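Local coordinates for protein trigger factor (Thermotoga maritima, PDB 2NSA) that probably acts as a chaperone that keeps newly made proteins open and as a peptidyl-prolyl isomerase, this piece being its C-terminal chaperone domain, at residues 50-58 and 81-92. Residues are numbered along the deposited sequence; the frame is centred on the assembly and turned at random.
Sequences LEILVNEAI and REELKERILDDI
Val54 enters helix 81-92 as a knob among Arg81, Leu84, Lys85 and Ile88, a worked example of how nearly perpendicular helices, here at 106° with axes 9.2 Å apart, pack around a knob-into-hole residue. With CG1 of Val54 anti to the backbone N (chi1 168°), this methyl touches Arg81 at CG and, obliquely, NH1, while Val54 CG2 comes within 3.6 Å of Lys85 CA. To one side Ile88 lays CD1 over the Leu53 carbonyl, and Leu53 CD1 meets Ile92 CD1 tip to tip at 3.8 Å. To the other, Leu84 CD2 rests against both Ala57 CB and Ile58 CG1. Arg81, extended from CG to NE, carries Ile58 CD1 over one guanidinium face, offset toward its rim. Its NH1 donates to Asn55 OD1 in a short (2.7 Å) but bent bond, OD1 tilted 28° from the guanidinium plane; a salt bridge from NE to Glu77 probably helps fix its rotation. A leucine in place of Arg81 would probably leave Asn55 OD1 without its charged donor and Glu77 without its mate. Lys85 crosses Leu50 at about a right angle, its NZ reaching Glu51, itself paired with Arg48, through water. Apolar packing thus largely joins helices 47-64 and 77-105, charged ends staying marginal.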
ATOM      1  N   LEU A  50     -12.101  14.969   0.657  1.00 14.50           N
ATOM      2  CA  LEU A  50     -12.034  13.842   1.582  1.00 16.12           C
ATOM      3  C   LEU A  50     -13.439  13.355   1.949  1.00 16.62           C
ATOM      4  O   LEU A  50     -13.669  12.146   2.039  1.00 17.33           O
ATOM      5  CB  LEU A  50     -11.235  14.233   2.829  1.00 15.88           C
ATOM      6  CG  LEU A  50      -9.765  14.569   2.513  1.00 15.86           C
ATOM      7  CD1 LEU A  50      -9.028  14.998   3.778  1.00 17.28           C
ATOM      8  CD2 LEU A  50      -9.083  13.358   1.899  1.00 18.81           C
ATOM      9  N   GLU A  51     -14.380  14.276   2.156  1.00 15.60           N
ATOM     10  CA  GLU A  51     -15.751  13.869   2.476  1.00 15.89           C
ATOM     11  C   GLU A  51     -16.293  13.018   1.336  1.00 16.11           C
ATOM     12  O   GLU A  51     -16.948  12.003   1.558  1.00 17.13           O
ATOM     13  CB  GLU A  51     -16.676  15.079   2.650  1.00 14.87           C
ATOM     14  CG  GLU A  51     -16.313  15.975   3.798  1.00 17.49           C
ATOM     15  CD  GLU A  51     -17.275  17.133   3.957  1.00 18.64           C
ATOM     16  OE1 GLU A  51     -17.890  17.552   2.949  1.00 17.54           O
ATOM     17  OE2 GLU A  51     -17.406  17.638   5.094  1.00 21.39           O
ATOM     18  N   ILE A  52     -16.016  13.443   0.105  1.00 17.15           N
ATOM     19  CA  ILE A  52     -16.486  12.711  -1.068  1.00 16.82           C
ATOM     20  C   ILE A  52     -15.866  11.316  -1.132  1.00 18.18           C
ATOM     21  O   ILE A  52     -16.558  10.339  -1.447  1.00 19.36           O
ATOM     22  CB  ILE A  52     -16.161  13.475  -2.375  1.00 18.43           C
ATOM     23  CG1 ILE A  52     -16.936  14.799  -2.403  1.00 18.01           C
ATOM     24  CG2 ILE A  52     -16.552  12.638  -3.586  1.00 18.90           C
ATOM     25  CD1 ILE A  52     -16.522  15.719  -3.533  1.00 19.12           C
ATOM     26  N   LEU A  53     -14.573  11.214  -0.831  1.00 16.15           N
ATOM     27  CA  LEU A  53     -13.897   9.920  -0.872  1.00 15.47           C
ATOM     28  C   LEU A  53     -14.441   8.990   0.210  1.00 16.51           C
ATOM     29  O   LEU A  53     -14.568   7.782   0.001  1.00 16.40           O
ATOM     30  CB  LEU A  53     -12.381  10.097  -0.713  1.00 15.50           C
ATOM     31  CG  LEU A  53     -11.754  10.899  -1.857  1.00 17.47           C
ATOM     32  CD1 LEU A  53     -10.248  10.964  -1.671  1.00 17.60           C
ATOM     33  CD2 LEU A  53     -12.096  10.247  -3.192  1.00 18.97           C
ATOM     34  N   VAL A  54     -14.767   9.564   1.363  1.00 15.16           N
ATOM     35  CA  VAL A  54     -15.319   8.784   2.464  1.00 15.59           C
ATOM     36  C   VAL A  54     -16.673   8.214   2.021  1.00 17.87           C
ATOM     37  O   VAL A  54     -16.965   7.041   2.253  1.00 18.27           O
ATOM     38  CB  VAL A  54     -15.476   9.659   3.735  1.00 16.80           C
ATOM     39  CG1 VAL A  54     -16.316   8.930   4.790  1.00 18.52           C
ATOM     40  CG2 VAL A  54     -14.102   9.985   4.303  1.00 16.41           C
ATOM     41  N   ASN A  55     -17.496   9.027   1.362  1.00 19.47           N
ATOM     42  CA  ASN A  55     -18.801   8.539   0.904  1.00 20.87           C
ATOM     43  C   ASN A  55     -18.669   7.393  -0.078  1.00 22.55           C
ATOM     44  O   ASN A  55     -19.406   6.410  -0.002  1.00 22.52           O
ATOM     45  CB  ASN A  55     -19.612   9.628   0.208  1.00 23.97           C
ATOM     46  CG  ASN A  55     -19.936  10.776   1.109  1.00 25.61           C
ATOM     47  OD1 ASN A  55     -20.176  10.595   2.302  1.00 29.99           O
ATOM     48  ND2 ASN A  55     -19.965  11.976   0.542  1.00 28.77           N
ATOM     49  N   GLU A  56     -17.740   7.526  -1.015  1.00 22.27           N
ATOM     50  CA  GLU A  56     -17.543   6.496  -2.019  1.00 23.08           C
ATOM     51  C   GLU A  56     -17.067   5.185  -1.410  1.00 21.44           C
ATOM     52  O   GLU A  56     -17.468   4.106  -1.860  1.00 22.73           O
ATOM     53  CB  GLU A  56     -16.583   7.019  -3.088  1.00 25.11           C
ATOM     54  CG  GLU A  56     -17.101   8.322  -3.694  1.00 30.04           C
ATOM     55  CD  GLU A  56     -16.171   8.929  -4.728  1.00 31.49           C
ATOM     56  OE1 GLU A  56     -14.954   9.006  -4.468  1.00 32.57           O
ATOM     57  OE2 GLU A  56     -16.670   9.344  -5.797  1.00 35.46           O
ATOM     58  N   ALA A  57     -16.240   5.275  -0.369  1.00 19.72           N
ATOM     59  CA  ALA A  57     -15.732   4.087   0.319  1.00 18.37           C
ATOM     60  C   ALA A  57     -16.889   3.403   1.040  1.00 18.75           C
ATOM     61  O   ALA A  57     -17.001   2.175   1.041  1.00 20.37           O
ATOM     62  CB  ALA A  57     -14.656   4.476   1.321  1.00 19.75           C
ATOM     63  N   ILE A  58     -17.748   4.214   1.650  1.00 18.98           N
ATOM     64  CA  ILE A  58     -18.902   3.690   2.368  1.00 19.34           C
ATOM     65  C   ILE A  58     -19.896   3.074   1.388  1.00 20.96           C
ATOM     66  O   ILE A  58     -20.465   2.018   1.660  1.00 21.57           O
ATOM     67  CB  ILE A  58     -19.576   4.793   3.201  1.00 18.33           C
ATOM     68  CG1 ILE A  58     -18.719   5.090   4.433  1.00 20.10           C
ATOM     69  CG2 ILE A  58     -20.988   4.365   3.605  1.00 17.33           C
ATOM     70  CD1 ILE A  58     -19.187   6.281   5.259  1.00 20.69           C
ATOM     71  N   ARG A  81     -16.806   7.746  10.074  1.00 18.35           N
ATOM     72  CA  ARG A  81     -16.437   8.609   8.954  1.00 18.68           C
ATOM     73  C   ARG A  81     -15.147   9.360   9.273  1.00 19.50           C
ATOM     74  O   ARG A  81     -14.274   9.497   8.411  1.00 19.91           O
ATOM     75  CB  ARG A  81     -17.558   9.602   8.639  1.00 18.96           C
ATOM     76  CG  ARG A  81     -18.724   8.997   7.868  1.00 20.20           C
ATOM     77  CD  ARG A  81     -19.810  10.042   7.589  1.00 23.16           C
ATOM     78  NE  ARG A  81     -20.981   9.459   6.945  1.00 25.20           N
ATOM     79  CZ  ARG A  81     -21.099   9.235   5.638  1.00 25.16           C
ATOM     80  NH1 ARG A  81     -20.111   9.551   4.809  1.00 23.36           N
ATOM     81  NH2 ARG A  81     -22.205   8.678   5.160  1.00 28.12           N
ATOM     82  N   GLU A  82     -15.018   9.829  10.512  1.00 18.22           N
ATOM     83  CA  GLU A  82     -13.814  10.555  10.924  1.00 20.85           C
ATOM     84  C   GLU A  82     -12.582   9.663  10.787  1.00 20.63           C
ATOM     85  O   GLU A  82     -11.530  10.109  10.313  1.00 21.89           O
ATOM     86  CB  GLU A  82     -13.944  11.044  12.377  1.00 22.25           C
ATOM     87  CG  GLU A  82     -14.798  12.307  12.557  1.00 27.08           C
ATOM     88  CD  GLU A  82     -15.271  12.523  13.996  1.00 33.78           C
ATOM     89  OE1 GLU A  82     -14.497  12.252  14.941  1.00 35.78           O
ATOM     90  OE2 GLU A  82     -16.420  12.979  14.183  1.00 36.45           O
ATOM     91  N   GLU A  83     -12.705   8.409  11.210  1.00 19.39           N
ATOM     92  CA  GLU A  83     -11.584   7.479  11.119  1.00 21.23           C
ATOM     93  C   GLU A  83     -11.248   7.164   9.671  1.00 21.56           C
ATOM     94  O   GLU A  83     -10.077   7.150   9.276  1.00 19.95           O
ATOM     95  CB  GLU A  83     -11.888   6.170  11.847  1.00 25.79           C
ATOM     96  CG  GLU A  83     -10.796   5.131  11.639  1.00 32.36           C
ATOM     97  CD  GLU A  83     -10.823   4.027  12.666  1.00 37.09           C
ATOM     98  OE1 GLU A  83     -10.948   4.336  13.872  1.00 39.51           O
ATOM     99  OE2 GLU A  83     -10.704   2.849  12.269  1.00 40.72           O
ATOM    100  N   LEU A  84     -12.284   6.902   8.884  1.00 18.85           N
ATOM    101  CA  LEU A  84     -12.105   6.576   7.480  1.00 18.09           C
ATOM    102  C   LEU A  84     -11.466   7.739   6.732  1.00 17.94           C
ATOM    103  O   LEU A  84     -10.659   7.531   5.818  1.00 17.49           O
ATOM    104  CB  LEU A  84     -13.454   6.213   6.852  1.00 20.76           C
ATOM    105  CG  LEU A  84     -13.463   5.672   5.422  1.00 21.35           C
ATOM    106  CD1 LEU A  84     -12.460   4.537   5.283  1.00 24.08           C
ATOM    107  CD2 LEU A  84     -14.870   5.195   5.074  1.00 22.80           C
ATOM    108  N   LYS A  85     -11.809   8.965   7.119  1.00 15.42           N
ATOM    109  CA  LYS A  85     -11.236  10.128   6.452  1.00 16.67           C
ATOM    110  C   LYS A  85      -9.732  10.169   6.688  1.00 16.51           C
ATOM    111  O   LYS A  85      -8.955  10.438   5.768  1.00 16.53           O
ATOM    112  CB  LYS A  85     -11.864  11.428   6.964  1.00 18.31           C
ATOM    113  CG  LYS A  85     -11.360  12.662   6.215  1.00 18.54           C
ATOM    114  CD  LYS A  85     -11.881  13.965   6.815  1.00 22.69           C
ATOM    115  CE  LYS A  85     -13.395  14.089   6.702  1.00 25.32           C
ATOM    116  NZ  LYS A  85     -13.834  15.402   7.267  1.00 25.21           N
ATOM    117  N   GLU A  86      -9.316   9.901   7.921  1.00 16.63           N
ATOM    118  CA  GLU A  86      -7.893   9.934   8.230  1.00 18.96           C
ATOM    119  C   GLU A  86      -7.161   8.799   7.517  1.00 18.44           C
ATOM    120  O   GLU A  86      -6.029   8.978   7.058  1.00 16.92           O
ATOM    121  CB  GLU A  86      -7.669   9.855   9.744  1.00 22.65           C
ATOM    122  CG  GLU A  86      -6.799  10.989  10.294  1.00 33.17           C
ATOM    123  CD  GLU A  86      -7.340  12.380   9.953  1.00 35.11           C
ATOM    124  OE1 GLU A  86      -8.506  12.679  10.289  1.00 37.95           O
ATOM    125  OE2 GLU A  86      -6.594  13.179   9.351  1.00 36.84           O
ATOM    126  N   ARG A  87      -7.805   7.639   7.417  1.00 16.46           N
ATOM    127  CA  ARG A  87      -7.204   6.491   6.737  1.00 17.63           C
ATOM    128  C   ARG A  87      -7.031   6.799   5.255  1.00 17.25           C
ATOM    129  O   ARG A  87      -6.010   6.460   4.653  1.00 15.84           O
ATOM    130  CB  ARG A  87      -8.079   5.244   6.896  1.00 20.41           C
ATOM    131  CG  ARG A  87      -8.117   4.691   8.315  1.00 26.99           C
ATOM    132  CD  ARG A  87      -8.741   3.304   8.347  1.00 33.10           C
ATOM    133  NE  ARG A  87      -8.713   2.708   9.683  1.00 39.64           N
ATOM    134  CZ  ARG A  87      -9.023   1.440   9.940  1.00 41.36           C
ATOM    135  NH1 ARG A  87      -9.385   0.632   8.952  1.00 42.76           N
ATOM    136  NH2 ARG A  87      -8.967   0.978  11.183  1.00 43.07           N
ATOM    137  N   ILE A  88      -8.038   7.442   4.672  1.00 14.28           N
ATOM    138  CA  ILE A  88      -7.982   7.794   3.258  1.00 14.41           C
ATOM    139  C   ILE A  88      -6.897   8.828   3.007  1.00 15.10           C
ATOM    140  O   ILE A  88      -6.152   8.725   2.026  1.00 14.39           O
ATOM    141  CB  ILE A  88      -9.340   8.325   2.756  1.00 14.46           C
ATOM    142  CG1 ILE A  88     -10.327   7.152   2.672  1.00 14.18           C
ATOM    143  CG2 ILE A  88      -9.192   8.983   1.385  1.00 16.73           C
ATOM    144  CD1 ILE A  88     -11.754   7.557   2.372  1.00 15.54           C
ATOM    145  N   LEU A  89      -6.803   9.824   3.885  1.00 12.05           N
ATOM    146  CA  LEU A  89      -5.767  10.837   3.721  1.00 13.13           C
ATOM    147  C   LEU A  89      -4.408  10.158   3.826  1.00 12.52           C
ATOM    148  O   LEU A  89      -3.484  10.480   3.073  1.00 11.20           O
ATOM    149  CB  LEU A  89      -5.892  11.929   4.790  1.00 15.38           C
ATOM    150  CG  LEU A  89      -4.820  13.022   4.797  1.00 19.02           C
ATOM    151  CD1 LEU A  89      -4.716  13.692   3.440  1.00 18.08           C
ATOM    152  CD2 LEU A  89      -5.176  14.037   5.874  1.00 19.47           C
ATOM    153  N   ASP A  90      -4.279   9.219   4.759  1.00 12.25           N
ATOM    154  CA  ASP A  90      -3.002   8.522   4.904  1.00 14.98           C
ATOM    155  C   ASP A  90      -2.675   7.713   3.646  1.00 14.39           C
ATOM    156  O   ASP A  90      -1.512   7.636   3.255  1.00 13.37           O
ATOM    157  CB  ASP A  90      -3.003   7.610   6.134  1.00 17.67           C
ATOM    158  CG  ASP A  90      -2.718   8.367   7.424  1.00 21.85           C
ATOM    159  OD1 ASP A  90      -2.182   9.496   7.360  1.00 23.58           O
ATOM    160  OD2 ASP A  90      -3.014   7.825   8.509  1.00 25.44           O
ATOM    161  N   ASP A  91      -3.688   7.122   3.007  1.00 12.46           N
ATOM    162  CA  ASP A  91      -3.451   6.345   1.790  1.00 14.43           C
ATOM    163  C   ASP A  91      -2.960   7.269   0.675  1.00 13.46           C
ATOM    164  O   ASP A  91      -2.057   6.916  -0.093  1.00 14.46           O
ATOM    165  CB  ASP A  91      -4.717   5.638   1.282  1.00 16.64           C
ATOM    166  CG  ASP A  91      -5.180   4.507   2.184  1.00 20.05           C
ATOM    167  OD1 ASP A  91      -4.355   3.941   2.928  1.00 20.60           O
ATOM    168  OD2 ASP A  91      -6.384   4.170   2.124  1.00 24.29           O
ATOM    169  N   ILE A  92      -3.585   8.437   0.565  1.00 10.84           N
ATOM    170  CA  ILE A  92      -3.204   9.406  -0.456  1.00 11.00           C
ATOM    171  C   ILE A  92      -1.752   9.826  -0.241  1.00 12.16           C
ATOM    172  O   ILE A  92      -0.970   9.913  -1.197  1.00 12.32           O
ATOM    173  CB  ILE A  92      -4.128  10.643  -0.416  1.00 13.76           C
ATOM    174  CG1 ILE A  92      -5.531  10.232  -0.865  1.00 11.23           C
ATOM    175  CG2 ILE A  92      -3.616  11.728  -1.365  1.00 13.49           C
ATOM    176  CD1 ILE A  92      -6.569  11.357  -0.736  1.00 14.79           C
TER
HETATM  177  O   HOH W   1     -16.336  16.511   7.188  1.00 30.84           O
HETATM  178  O   HOH W   2     -22.080   7.780   2.184  1.00 48.31           O